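Local coordinates for cytochrome (Paracoccus pantotrophus, PDB 2XTS), which probably carries electrons as the haem c-bearing N-terminal part of SoxD, partner of the molybdenum subunit SoxC in the sulfane dehydrogenase that oxidises protein-bound sulfur, at residues 52-57 / 62-67; 80-85 / 144-149; 92-97 / 108-113. All coordinates share one frame; numbering follows the deposited sequence.

Contact 1: 52-57 / 62-67; sequences DFAEGL and VLAGGD. With HEC (heme c), chain U.
Val62, Leu63 and Ala64 fold back on Ala54, Glu55 and Gly56 in the loop that follows the haem-binding histidine of this c-type cytochrome domain, on the face of the porphyrin where His50 takes its axial place. Neither 52-57 nor 62-67 forms a regular helix or strand, and the two meet through backbone groups and short apolar side chains. Val62 turns both of its methyls to one carbonyl, CG2 coming within 3.4 Å of Glu55 O, while the first torsion (CG1 anti to the backbone N, chi1 176°) places CG1 beside the same oxygen. The carboxylate of Glu55 is tied back to the backbone two residues earlier, Phe53 N donating to Glu55 OE1 at 2.8 Å, which probably steadies this bend. Val62 also lies against Gly56, where a beta carbon would come to 3.0 Å from Val62 CG2 and would collide with the preceding carbonyl as well. Leu63 carries the contact on to the cofactor. Leu63 N donates to Ala54 O at 2.9 Å, lying nearly along the C=O axis although the N-H itself is bent to 144°, and Leu63 CB rests 3.9 Å from Ala54 CB. With CG anti to its carbonyl carbon (chi1 -54°), the leucine fork lies against the His50 face of the porphyrin near its periphery, CD1 3.7 Å from the meso carbon HEC CHB and CD2 3.7 Å from HEC C3A of pyrrole A. Phe42 of helix 35-45 and Leu117 of helix 107-120 also pack on Leu63, and Asn121 ND2 hydrogen-bonds Leu63 O. Ala64 completes the closure, its CB approaching the methyl of Ala54 and lying 3.8 Å from Ala54 O.

Contact 2: 80-85 / 144-149; sequences GSYWPY and EGFYPD. With HEC (heme c), chain U.
Phe146 drives the edge of its ring at the face of Tyr82 in a T-shaped stack that joins the c-type cytochrome domain to strand 146-148, which pairs in parallel with a strand of the sulfite dehydrogenase chain. The two centroids lie 5.0 Å apart and the planes are inclined at 62°. Phe146 CZ stands over the tyrosine ring, offset toward its rim, and Phe146 CE2 comes within 3.6 Å of Tyr82 CZ, near the phenolic end. The adjoining CE1-CZ side of the ring faces the backbone: Tyr82 O lies in the plane of the phenylalanine ring, 3.2 Å from Phe146 CZ, and this carbonyl is hydrogen-bonded by Asn142 ND2. Pro84 crosses the phenylalanine at about a right angle and meets it obliquely, with Pro84 CD 3.6 Å from Phe146 CE1. Phe146 reaches this corner because CG stands anti to its carbonyl carbon (chi1 -59°), while Tyr82 swings its ring toward the strand with CG anti to the backbone N (chi1 -170°). The hydroxyl of Tyr82 is hydrogen-bonded to the Thr247 hydroxyl of the sulfite dehydrogenase chain, so one side chain serves both the aromatic stack and the interface. A leucine in place of Tyr82 would probably leave the edge of Phe146 without its aromatic face and Thr247 of the partner chain without its phenolic mate. Trp83, next in sequence, starts off away from the strand, and its indole borders the haem, where the carboxyl carbon HEC CGA of a propionate lies in the indole plane at its edge, 3.4 Å from Trp83 CZ2.

Contact 3: 92-97 / 108-113; sequences YVHRSM and DDTYAI. With HEC (heme c), chain U.
The helix that leads into the axial methionine of the cytochrome c fold, 92-96, packs here on helix 108-113, with His94 and Thr110 at the closest passage of the backbones. The short axes pass 9.8 Å apart, with an angle of 134° between their N-to-C directions. Where they face each other, His94 ND1 donates to Thr110 OG1 at 3.0 Å. The bond is almost straight (171°), and the hydroxyl lies essentially in the imidazole plane, at the ring edge. His94 is brought across because its CG extends anti to the backbone N (chi1 -169°). Thr110 OG1 is also hydrogen-bonded to the backbone oxygen of Ser106, just ahead of helix 107-120. Nearer the haem the contact becomes apolar. Val93 CG1 lies 4.3 Å from Ile113 CG2, and both side chains close on one porphyrin methyl: Ile113 CG2 is 3.5 Å from HEC CMB and Val93 CG1 3.7 Å from HEC CMB. Tyr92, on another side of the same helix, brings its CE2 to 3.4 Å from HEC C2A, with HEC C1A in the plane of the tyrosine ring at its edge. Further along the chain, Met97 bends over the porphyrin and binds the iron through SD at 2.3 Å from HEC FE, His50 being the other axial ligand. The threonine hydroxyl, its own proton used on Ser106 O, is left to accept from His94 ND1, consistent with an imidazole protonated at ND1, and a directional polar link and an apolar clasp on HEC CMB together tie the methionine-bearing helix to its neighbour.

All three contacts touch the same haem c, from different directions. Contact 1 reaches it from the His50 face through Leu63, contact 3 supplies Met97 on the opposite face, and contact 2 borders a propionate through Trp83 and, through Tyr82 and strand 146-148, meets the sulfite dehydrogenase chain, which 92-97 also touches. Contacts 1 and 2 touch directly, with Gly66 O 3.3 Å from Ser81 CB, although their centres lie about 18 Å apart. Contact 3 touches neither: its nearest atoms are about 7 Å from contact 1 and about 5 Å from contact 2. Along the chain, contact 1 closes first, and both segments of contact 3 fall between 80-85 and 144-149, where helix 86-96 follows helix 79-82.

Contact 1: 52-57 / 62-67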
loop_
_atom_site.group_PDB
_atom_site.type_symbol
_atom_site.label_atom_id
_atom_site.label_comp_id
_atom_site.label_asym_id
_atom_site.label_seq_id
_atom_site.Cartn_x
_atom_site.Cartn_y
_atom_site.Cartn_z
ATOM N N ASP D 52 26.158 37.167 -15.538
ATOM C CA ASP D 52 26.403 38.513 -15.100
ATOM C C ASP D 52 25.304 39.492 -15.502
ATOM O O ASP D 52 25.136 40.530 -14.868
ATOM C CB ASP D 52 27.748 38.991 -15.634
ATOM C CG ASP D 52 28.910 38.217 -15.061
ATOM O OD1 ASP D 52 28.795 37.707 -13.936
ATOM O OD2 ASP D 52 29.944 38.141 -15.737
ATOM N N PHE D 53 24.556 39.169 -16.548
ATOM C CA PHE D 53 23.513 40.030 -17.107
ATOM C C PHE D 53 22.154 39.354 -16.986
ATOM O O PHE D 53 21.216 39.735 -17.672
ATOM C CB PHE D 53 23.838 40.365 -18.560
ATOM C CG PHE D 53 25.232 40.896 -18.725
ATOM C CD1 PHE D 53 25.581 42.149 -18.246
ATOM C CD2 PHE D 53 26.233 40.090 -19.246
ATOM C CE1 PHE D 53 26.907 42.600 -18.347
ATOM C CE2 PHE D 53 27.547 40.541 -19.355
ATOM C CZ PHE D 53 27.875 41.784 -18.895
ATOM N N ALA D 54 22.060 38.359 -16.103
ATOM C CA ALA D 54 20.811 37.604 -15.861
ATOM C C ALA D 54 20.354 36.818 -17.084
ATOM O O ALA D 54 19.201 36.419 -17.166
ATOM C CB ALA D 54 19.687 38.513 -15.327
ATOM N N GLU D 55 21.299 36.544 -17.981
ATOM C CA GLU D 55 21.025 35.925 -19.269
ATOM C C GLU D 55 21.083 34.393 -19.231
ATOM O O GLU D 55 20.828 33.736 -20.242
ATOM C CB GLU D 55 22.008 36.461 -20.341
ATOM C CG GLU D 55 23.440 35.861 -20.368
ATOM C CD GLU D 55 24.382 36.374 -19.296
ATOM O OE1 GLU D 55 24.009 37.060 -18.325
ATOM O OE2 GLU D 55 25.574 36.070 -19.428
ATOM N N GLY D 56 21.434 33.836 -18.069
ATOM C CA GLY D 56 21.653 32.405 -17.904
ATOM C C GLY D 56 23.057 31.959 -18.247
ATOM O O GLY D 56 23.658 32.502 -19.161
ATOM N N LEU D 57 23.583 31.007 -17.477
ATOM C CA LEU D 57 24.787 30.257 -17.834
ATOM C C LEU D 57 24.366 28.823 -18.093
ATOM O O LEU D 57 23.520 28.290 -17.390
ATOM C CB LEU D 57 25.813 30.243 -16.702
ATOM C CG LEU D 57 26.449 31.562 -16.312
ATOM C CD1 LEU D 57 27.507 31.363 -15.232
ATOM C CD2 LEU D 57 27.039 32.265 -17.521
ATOM N N VAL D 62 17.245 31.340 -17.498
ATOM C CA VAL D 62 17.410 32.654 -18.087
ATOM C C VAL D 62 16.405 33.606 -17.431
ATOM O O VAL D 62 15.229 33.290 -17.351
ATOM C CB VAL D 62 17.152 32.585 -19.586
ATOM C CG1 VAL D 62 17.223 33.978 -20.212
ATOM C CG2 VAL D 62 18.105 31.618 -20.260
ATOM N N LEU D 63 16.883 34.724 -16.880
ATOM C CA LEU D 63 16.022 35.669 -16.147
ATOM C C LEU D 63 15.687 36.916 -16.930
ATOM O O LEU D 63 14.868 37.713 -16.496
ATOM C CB LEU D 63 16.651 36.056 -14.802
ATOM C CG LEU D 63 17.045 34.904 -13.889
ATOM C CD1 LEU D 63 17.564 35.394 -12.541
ATOM C CD2 LEU D 63 15.894 33.897 -13.697
ATOM N N ALA D 64 16.344 37.098 -18.071
ATOM C CA ALA D 64 16.166 38.270 -18.913
ATOM C C ALA D 64 16.290 37.862 -20.373
ATOM O O ALA D 64 17.190 37.121 -20.746
ATOM C CB ALA D 64 17.206 39.341 -18.565
ATOM N N GLY D 65 15.395 38.372 -21.200
ATOM C CA GLY D 65 15.400 38.084 -22.635
ATOM C C GLY D 65 14.108 37.466 -23.134
ATOM O O GLY D 65 13.145 37.290 -22.382
ATOM N N GLY D 66 14.073 37.180 -24.432
ATOM C CA GLY D 66 12.965 36.479 -25.054
ATOM C C GLY D 66 11.749 37.325 -25.330
ATOM O O GLY D 66 10.687 36.805 -25.640
ATOM N N ASP D 67 11.891 38.633 -25.253
ATOM C CA ASP D 67 10.762 39.502 -25.467
ATOM C C ASP D 67 10.148 39.244 -26.848
ATOM O O ASP D 67 10.867 39.186 -27.837
ATOM C CB ASP D 67 11.207 40.946 -25.320
ATOM C CG ASP D 67 12.012 41.161 -24.056
ATOM O OD1 ASP D 67 11.390 41.228 -22.980
ATOM O OD2 ASP D 67 13.264 41.202 -24.135
HETATM FE FE HEC U . 18.085 31.264 -9.088
HETATM C CHA HEC U . 15.226 29.972 -10.390
HETATM C CHB HEC U . 16.720 34.349 -9.114
HETATM C CHC HEC U . 20.786 32.440 -7.456
HETATM C CHD HEC U . 19.663 28.342 -9.620
HETATM N NA HEC U . 16.331 32.006 -9.642
HETATM C C1A HEC U . 15.289 31.323 -10.234
HETATM C C2A HEC U . 14.234 32.262 -10.611
HETATM C C3A HEC U . 14.650 33.490 -10.260
HETATM C C4A HEC U . 15.964 33.332 -9.643
HETATM C CMA HEC U . 13.896 34.823 -10.408
HETATM C CAA HEC U . 12.908 31.862 -11.304
HETATM C CBA HEC U . 13.080 31.743 -12.821
HETATM C CGA HEC U . 11.813 31.437 -13.557
HETATM O O1A HEC U . 10.943 30.786 -12.996
HETATM O O2A HEC U . 11.756 31.889 -14.727
HETATM N NB HEC U . 18.613 33.036 -8.385
HETATM C C1B HEC U . 17.911 34.202 -8.461
HETATM C C2B HEC U . 18.594 35.191 -7.645
HETATM C C3B HEC U . 19.718 34.665 -7.199
HETATM C C4B HEC U . 19.750 33.300 -7.629
HETATM C CMB HEC U . 18.109 36.666 -7.595
HETATM C CAB HEC U . 20.761 35.327 -6.290
HETATM C CBB HEC U . 20.076 35.893 -5.021
HETATM N NC HEC U . 19.891 30.538 -8.618
HETATM C C1C HEC U . 20.910 31.186 -7.961
HETATM C C2C HEC U . 22.048 30.320 -7.865
HETATM C C3C HEC U . 21.732 29.205 -8.519
HETATM C C4C HEC U . 20.376 29.324 -8.999
HETATM C CMC HEC U . 23.408 30.710 -7.235
HETATM C CAC HEC U . 22.592 27.981 -8.814
HETATM C CBC HEC U . 23.375 27.266 -7.758
HETATM N ND HEC U . 17.545 29.493 -9.828
HETATM C C1D HEC U . 18.325 28.360 -9.885
HETATM C C2D HEC U . 17.579 27.222 -10.301
HETATM C C3D HEC U . 16.227 27.727 -10.512
HETATM C C4D HEC U . 16.278 29.119 -10.248
HETATM C CMD HEC U . 17.997 25.769 -10.466
HETATM C CAD HEC U . 15.027 26.893 -10.929
HETATM C CBD HEC U . 14.326 26.369 -9.675
HETATM C CGD HEC U . 13.130 25.528 -9.976
HETATM O O1D HEC U . 12.670 25.496 -11.137
HETATM O O2D HEC U . 12.544 24.995 -9.006
#

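Contact 2: 80-85 / 144-149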
loop_
_atom_site.group_PDB
_atom_site.type_symbol
_atom_site.label_atom_id
_atom_site.label_comp_id
_atom_site.label_asym_id
_atom_site.label_seq_id
_atom_site.Cartn_x
_atom_site.Cartn_y
_atom_site.Cartn_z
ATOM N N GLY D 80 10.919 39.172 -17.904
ATOM C CA GLY D 80 10.540 40.249 -18.805
ATOM C C GLY D 80 9.600 39.848 -19.925
ATOM O O GLY D 80 8.711 40.594 -20.276
ATOM N N SER D 81 9.783 38.664 -20.491
ATOM C CA SER D 81 8.972 38.251 -21.635
ATOM C C SER D 81 7.642 37.642 -21.258
ATOM O O SER D 81 6.746 37.587 -22.075
ATOM C CB SER D 81 9.727 37.257 -22.516
ATOM O OG SER D 81 9.767 35.977 -21.931
ATOM N N TYR D 82 7.535 37.153 -20.027
ATOM C CA TYR D 82 6.430 36.271 -19.632
ATOM C C TYR D 82 5.761 36.546 -18.287
ATOM O O TYR D 82 4.556 36.336 -18.164
ATOM C CB TYR D 82 6.877 34.819 -19.686
ATOM C CG TYR D 82 5.790 33.783 -19.528
ATOM C CD1 TYR D 82 4.810 33.636 -20.488
ATOM C CD2 TYR D 82 5.784 32.899 -18.463
ATOM C CE1 TYR D 82 3.812 32.667 -20.353
ATOM C CE2 TYR D 82 4.820 31.931 -18.337
ATOM C CZ TYR D 82 3.825 31.816 -19.281
ATOM O OH TYR D 82 2.860 30.831 -19.212
ATOM N N TRP D 83 6.520 36.918 -17.266
ATOM C CA TRP D 83 5.874 37.014 -15.946
ATOM C C TRP D 83 4.885 38.167 -15.900
ATOM O O TRP D 83 5.134 39.232 -16.466
ATOM C CB TRP D 83 6.884 37.197 -14.814
ATOM C CG TRP D 83 7.778 36.012 -14.540
ATOM C CD1 TRP D 83 8.214 35.039 -15.415
ATOM C CD2 TRP D 83 8.370 35.708 -13.281
ATOM N NE1 TRP D 83 9.039 34.167 -14.758
ATOM C CE2 TRP D 83 9.179 34.573 -13.458
ATOM C CE3 TRP D 83 8.320 36.315 -12.028
ATOM C CZ2 TRP D 83 9.878 33.993 -12.411
ATOM C CZ3 TRP D 83 9.039 35.756 -10.996
ATOM C CH2 TRP D 83 9.807 34.609 -11.198
ATOM N N PRO D 84 3.780 37.991 -15.180
ATOM C CA PRO D 84 2.794 39.067 -15.137
ATOM C C PRO D 84 3.069 40.175 -14.109
ATOM O O PRO D 84 2.700 41.327 -14.363
ATOM C CB PRO D 84 1.489 38.325 -14.827
ATOM C CG PRO D 84 1.951 37.135 -14.039
ATOM C CD PRO D 84 3.265 36.727 -14.623
ATOM N N TYR D 85 3.648 39.823 -12.956
ATOM C CA TYR D 85 3.736 40.738 -11.804
ATOM C C TYR D 85 5.124 40.787 -11.188
ATOM O O TYR D 85 5.786 39.757 -11.009
ATOM C CB TYR D 85 2.755 40.289 -10.695
ATOM C CG TYR D 85 1.336 40.122 -11.191
ATOM C CD1 TYR D 85 0.643 41.211 -11.717
ATOM C CD2 TYR D 85 0.693 38.888 -11.184
ATOM C CE1 TYR D 85 -0.639 41.063 -12.243
ATOM C CE2 TYR D 85 -0.590 38.748 -11.670
ATOM C CZ TYR D 85 -1.241 39.823 -12.203
ATOM O OH TYR D 85 -2.517 39.664 -12.698
ATOM N N GLU D 144 -0.896 41.351 -18.879
ATOM C CA GLU D 144 -2.236 41.000 -19.399
ATOM C C GLU D 144 -2.222 39.706 -20.206
ATOM O O GLU D 144 -3.148 39.413 -20.952
ATOM C CB GLU D 144 -2.833 42.155 -20.226
ATOM C CG GLU D 144 -3.028 43.438 -19.429
ATOM C CD GLU D 144 -3.602 44.577 -20.258
ATOM O OE1 GLU D 144 -4.187 44.317 -21.335
ATOM O OE2 GLU D 144 -3.461 45.738 -19.819
ATOM N N GLY D 145 -1.167 38.917 -20.018
ATOM C CA GLY D 145 -0.944 37.731 -20.823
ATOM C C GLY D 145 -1.581 36.433 -20.386
ATOM O O GLY D 145 -1.326 35.408 -21.004
ATOM N N PHE D 146 -2.344 36.452 -19.293
ATOM C CA PHE D 146 -2.917 35.233 -18.697
ATOM C C PHE D 146 -4.421 35.352 -18.540
ATOM O O PHE D 146 -4.973 36.442 -18.356
ATOM C CB PHE D 146 -2.289 34.981 -17.318
ATOM C CG PHE D 146 -0.814 34.822 -17.370
ATOM C CD1 PHE D 146 0.014 35.946 -17.437
ATOM C CD2 PHE D 146 -0.244 33.560 -17.413
ATOM C CE1 PHE D 146 1.368 35.805 -17.532
ATOM C CE2 PHE D 146 1.123 33.402 -17.486
ATOM C CZ PHE D 146 1.936 34.524 -17.588
ATOM N N TYR D 147 -5.098 34.212 -18.549
ATOM C CA TYR D 147 -6.528 34.183 -18.249
ATOM C C TYR D 147 -6.832 32.896 -17.518
ATOM O O TYR D 147 -6.191 31.885 -17.768
ATOM C CB TYR D 147 -7.369 34.339 -19.519
ATOM C CG TYR D 147 -7.071 33.328 -20.609
ATOM C CD1 TYR D 147 -6.101 33.576 -21.562
ATOM C CD2 TYR D 147 -7.803 32.167 -20.738
ATOM C CE1 TYR D 147 -5.833 32.687 -22.576
ATOM C CE2 TYR D 147 -7.543 31.257 -21.763
ATOM C CZ TYR D 147 -6.563 31.513 -22.675
ATOM O OH TYR D 147 -6.353 30.609 -23.683
ATOM N N PRO D 148 -7.832 32.904 -16.631
ATOM C CA PRO D 148 -8.179 31.691 -15.898
ATOM C C PRO D 148 -8.653 30.569 -16.810
ATOM O O PRO D 148 -9.308 30.791 -17.833
ATOM C CB PRO D 148 -9.290 32.131 -14.933
ATOM C CG PRO D 148 -9.126 33.543 -14.791
ATOM C CD PRO D 148 -8.588 34.052 -16.109
ATOM N N ASP D 149 -8.327 29.348 -16.405
ATOM C CA ASP D 149 -8.730 28.107 -17.067
ATOM C C ASP D 149 -10.115 28.226 -17.669
ATOM O O ASP D 149 -11.071 28.478 -16.964
ATOM C CB ASP D 149 -8.754 26.996 -16.010
ATOM C CG ASP D 149 -8.926 25.602 -16.559
ATOM O OD1 ASP D 149 -9.018 25.380 -17.785
ATOM O OD2 ASP D 149 -8.986 24.691 -15.696
HETATM FE FE HEC U . 18.085 31.264 -9.088
HETATM C CHA HEC U . 15.226 29.972 -10.390
HETATM C CHB HEC U . 16.720 34.349 -9.114
HETATM C CHC HEC U . 20.786 32.440 -7.456
HETATM C CHD HEC U . 19.663 28.342 -9.620
HETATM N NA HEC U . 16.331 32.006 -9.642
HETATM C C1A HEC U . 15.289 31.323 -10.234
HETATM C C2A HEC U . 14.234 32.262 -10.611
HETATM C C3A HEC U . 14.650 33.490 -10.260
HETATM C C4A HEC U . 15.964 33.332 -9.643
HETATM C CMA HEC U . 13.896 34.823 -10.408
HETATM C CAA HEC U . 12.908 31.862 -11.304
HETATM C CBA HEC U . 13.080 31.743 -12.821
HETATM C CGA HEC U . 11.813 31.437 -13.557
HETATM O O1A HEC U . 10.943 30.786 -12.996
HETATM O O2A HEC U . 11.756 31.889 -14.727
HETATM N NB HEC U . 18.613 33.036 -8.385
HETATM C C1B HEC U . 17.911 34.202 -8.461
HETATM C C2B HEC U . 18.594 35.191 -7.645
HETATM C C3B HEC U . 19.718 34.665 -7.199
HETATM C C4B HEC U . 19.750 33.300 -7.629
HETATM C CMB HEC U . 18.109 36.666 -7.595
HETATM C CAB HEC U . 20.761 35.327 -6.290
HETATM C CBB HEC U . 20.076 35.893 -5.021
HETATM N NC HEC U . 19.891 30.538 -8.618
HETATM C C1C HEC U . 20.910 31.186 -7.961
HETATM C C2C HEC U . 22.048 30.320 -7.865
HETATM C C3C HEC U . 21.732 29.205 -8.519
HETATM C C4C HEC U . 20.376 29.324 -8.999
HETATM C CMC HEC U . 23.408 30.710 -7.235
HETATM C CAC HEC U . 22.592 27.981 -8.814
HETATM C CBC HEC U . 23.375 27.266 -7.758
HETATM N ND HEC U . 17.545 29.493 -9.828
HETATM C C1D HEC U . 18.325 28.360 -9.885
HETATM C C2D HEC U . 17.579 27.222 -10.301
HETATM C C3D HEC U . 16.227 27.727 -10.512
HETATM C C4D HEC U . 16.278 29.119 -10.248
HETATM C CMD HEC U . 17.997 25.769 -10.466
HETATM C CAD HEC U . 15.027 26.893 -10.929
HETATM C CBD HEC U . 14.326 26.369 -9.675
HETATM C CGD HEC U . 13.130 25.528 -9.976
HETATM O O1D HEC U . 12.670 25.496 -11.137
HETATM O O2D HEC U . 12.544 24.995 -9.006
#

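Contact 3: 92-97 / 108-113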
loop_
_atom_site.group_PDB
_atom_site.type_symbol
_atom_site.label_atom_id
_atom_site.label_comp_id
_atom_site.label_asym_id
_atom_site.label_seq_id
_atom_site.Cartn_x
_atom_site.Cartn_y
_atom_site.Cartn_z
ATOM N N TYR D 92 9.647 35.414 -4.599
ATOM C CA TYR D 92 10.345 34.190 -4.883
ATOM C C TYR D 92 11.842 34.344 -4.556
ATOM O O TYR D 92 12.452 33.451 -3.963
ATOM C CB TYR D 92 10.147 33.784 -6.349
ATOM C CG TYR D 92 10.852 32.498 -6.723
ATOM C CD1 TYR D 92 10.382 31.250 -6.273
ATOM C CD2 TYR D 92 12.028 32.504 -7.454
ATOM C CE1 TYR D 92 11.044 30.071 -6.604
ATOM C CE2 TYR D 92 12.652 31.325 -7.776
ATOM C CZ TYR D 92 12.165 30.112 -7.345
ATOM O OH TYR D 92 12.834 28.976 -7.720
ATOM N N VAL D 93 12.454 35.448 -4.988
ATOM C CA VAL D 93 13.873 35.655 -4.710
ATOM C C VAL D 93 14.122 35.657 -3.204
ATOM O O VAL D 93 15.043 35.017 -2.702
ATOM C CB VAL D 93 14.398 36.945 -5.385
ATOM C CG1 VAL D 93 15.758 37.321 -4.838
ATOM C CG2 VAL D 93 14.452 36.781 -6.902
ATOM N N HIS D 94 13.308 36.421 -2.486
ATOM C CA HIS D 94 13.486 36.559 -1.050
ATOM C C HIS D 94 13.378 35.216 -0.318
ATOM O O HIS D 94 14.127 34.950 0.621
ATOM C CB HIS D 94 12.439 37.553 -0.517
ATOM C CG HIS D 94 12.658 37.988 0.893
ATOM N ND1 HIS D 94 13.633 38.896 1.241
ATOM C CD2 HIS D 94 12.002 37.680 2.034
ATOM C CE1 HIS D 94 13.586 39.113 2.545
ATOM N NE2 HIS D 94 12.612 38.382 3.049
ATOM N N ARG D 95 12.420 34.398 -0.739
ATOM C CA ARG D 95 12.085 33.150 -0.051
ATOM C C ARG D 95 12.920 31.957 -0.444
ATOM O O ARG D 95 13.116 31.075 0.374
ATOM C CB ARG D 95 10.597 32.841 -0.288
ATOM C CG ARG D 95 10.075 31.562 0.363
ATOM C CD ARG D 95 10.124 31.539 1.874
ATOM N NE ARG D 95 9.487 30.344 2.409
ATOM C CZ ARG D 95 10.049 29.145 2.411
ATOM N NH1 ARG D 95 11.263 28.991 1.926
ATOM N NH2 ARG D 95 9.394 28.095 2.893
ATOM N N SER D 96 13.411 31.946 -1.684
ATOM C CA SER D 96 13.862 30.708 -2.310
ATOM C C SER D 96 15.179 30.762 -3.083
ATOM O O SER D 96 15.652 29.721 -3.547
ATOM C CB SER D 96 12.756 30.142 -3.211
ATOM O OG SER D 96 11.603 29.828 -2.444
ATOM N N MET D 97 15.793 31.928 -3.197
ATOM C CA MET D 97 17.112 32.047 -3.801
ATOM C C MET D 97 18.054 32.709 -2.802
ATOM O O MET D 97 17.604 33.330 -1.851
ATOM C CB MET D 97 17.030 32.828 -5.126
ATOM C CG MET D 97 16.297 32.102 -6.217
ATOM S SD MET D 97 17.293 30.760 -6.941
ATOM C CE MET D 97 16.101 29.393 -6.886
ATOM N N ASP D 108 16.177 45.014 1.862
ATOM C CA ASP D 108 16.832 45.961 0.972
ATOM C C ASP D 108 17.581 45.256 -0.147
ATOM O O ASP D 108 17.540 45.691 -1.297
ATOM C CB ASP D 108 17.787 46.864 1.744
ATOM C CG ASP D 108 17.077 47.958 2.537
ATOM O OD1 ASP D 108 15.855 48.170 2.367
ATOM O OD2 ASP D 108 17.797 48.631 3.306
ATOM N N ASP D 109 18.258 44.168 0.180
ATOM C CA ASP D 109 18.960 43.380 -0.828
ATOM C C ASP D 109 17.993 42.913 -1.921
ATOM O O ASP D 109 18.321 42.890 -3.103
ATOM C CB ASP D 109 19.552 42.087 -0.250
ATOM C CG ASP D 109 20.718 42.284 0.674
ATOM O OD1 ASP D 109 21.340 43.374 0.692
ATOM O OD2 ASP D 109 21.009 41.303 1.412
ATOM N N THR D 110 16.799 42.505 -1.501
ATOM C CA THR D 110 15.811 41.970 -2.440
ATOM C C THR D 110 15.252 43.063 -3.330
ATOM O O THR D 110 15.077 42.886 -4.524
ATOM C CB THR D 110 14.711 41.174 -1.702
ATOM O OG1 THR D 110 15.313 40.177 -0.861
ATOM C CG2 THR D 110 13.799 40.473 -2.698
ATOM N N TYR D 111 15.007 44.231 -2.767
ATOM C CA TYR D 111 14.631 45.370 -3.618
ATOM C C TYR D 111 15.702 45.697 -4.643
ATOM O O TYR D 111 15.406 45.954 -5.804
ATOM C CB TYR D 111 14.318 46.632 -2.807
ATOM C CG TYR D 111 12.953 46.652 -2.148
ATOM C CD1 TYR D 111 11.781 46.606 -2.903
ATOM C CD2 TYR D 111 12.834 46.697 -0.767
ATOM C CE1 TYR D 111 10.534 46.645 -2.281
ATOM C CE2 TYR D 111 11.606 46.716 -0.143
ATOM C CZ TYR D 111 10.461 46.686 -0.901
ATOM O OH TYR D 111 9.241 46.700 -0.269
ATOM N N ALA D 112 16.957 45.726 -4.196
ATOM C CA ALA D 112 18.078 46.015 -5.107
ATOM C C ALA D 112 18.181 44.982 -6.229
ATOM O O ALA D 112 18.331 45.332 -7.401
ATOM C CB ALA D 112 19.382 46.097 -4.348
ATOM N N ILE D 113 18.113 43.705 -5.871
ATOM C CA ILE D 113 18.202 42.655 -6.876
ATOM C C ILE D 113 17.034 42.758 -7.854
ATOM O O ILE D 113 17.193 42.578 -9.053
ATOM C CB ILE D 113 18.258 41.246 -6.222
ATOM C CG1 ILE D 113 19.654 41.038 -5.612
ATOM C CG2 ILE D 113 17.901 40.142 -7.227
ATOM C CD1 ILE D 113 19.716 39.871 -4.689
HETATM FE FE HEC U . 18.085 31.264 -9.088
HETATM C CHA HEC U . 15.226 29.972 -10.390
HETATM C CHB HEC U . 16.720 34.349 -9.114
HETATM C CHC HEC U . 20.786 32.440 -7.456
HETATM C CHD HEC U . 19.663 28.342 -9.620
HETATM N NA HEC U . 16.331 32.006 -9.642
HETATM C C1A HEC U . 15.289 31.323 -10.234
HETATM C C2A HEC U . 14.234 32.262 -10.611
HETATM C C3A HEC U . 14.650 33.490 -10.260
HETATM C C4A HEC U . 15.964 33.332 -9.643
HETATM C CMA HEC U . 13.896 34.823 -10.408
HETATM C CAA HEC U . 12.908 31.862 -11.304
HETATM C CBA HEC U . 13.080 31.743 -12.821
HETATM C CGA HEC U . 11.813 31.437 -13.557
HETATM O O1A HEC U . 10.943 30.786 -12.996
HETATM O O2A HEC U . 11.756 31.889 -14.727
HETATM N NB HEC U . 18.613 33.036 -8.385
HETATM C C1B HEC U . 17.911 34.202 -8.461
HETATM C C2B HEC U . 18.594 35.191 -7.645
HETATM C C3B HEC U . 19.718 34.665 -7.199
HETATM C C4B HEC U . 19.750 33.300 -7.629
HETATM C CMB HEC U . 18.109 36.666 -7.595
HETATM C CAB HEC U . 20.761 35.327 -6.290
HETATM C CBB HEC U . 20.076 35.893 -5.021
HETATM N NC HEC U . 19.891 30.538 -8.618
HETATM C C1C HEC U . 20.910 31.186 -7.961
HETATM C C2C HEC U . 22.048 30.320 -7.865
HETATM C C3C HEC U . 21.732 29.205 -8.519
HETATM C C4C HEC U . 20.376 29.324 -8.999
HETATM C CMC HEC U . 23.408 30.710 -7.235
HETATM C CAC HEC U . 22.592 27.981 -8.814
HETATM C CBC HEC U . 23.375 27.266 -7.758
HETATM N ND HEC U . 17.545 29.493 -9.828
HETATM C C1D HEC U . 18.325 28.360 -9.885
HETATM C C2D HEC U . 17.579 27.222 -10.301
HETATM C C3D HEC U . 16.227 27.727 -10.512
HETATM C C4D HEC U . 16.278 29.119 -10.248
HETATM C CMD HEC U . 17.997 25.769 -10.466
HETATM C CAD HEC U . 15.027 26.893 -10.929
HETATM C CBD HEC U . 14.326 26.369 -9.675
HETATM C CGD HEC U . 13.130 25.528 -9.976
HETATM O O1D HEC U . 12.670 25.496 -11.137
HETATM O O2D HEC U . 12.544 24.995 -9.006
#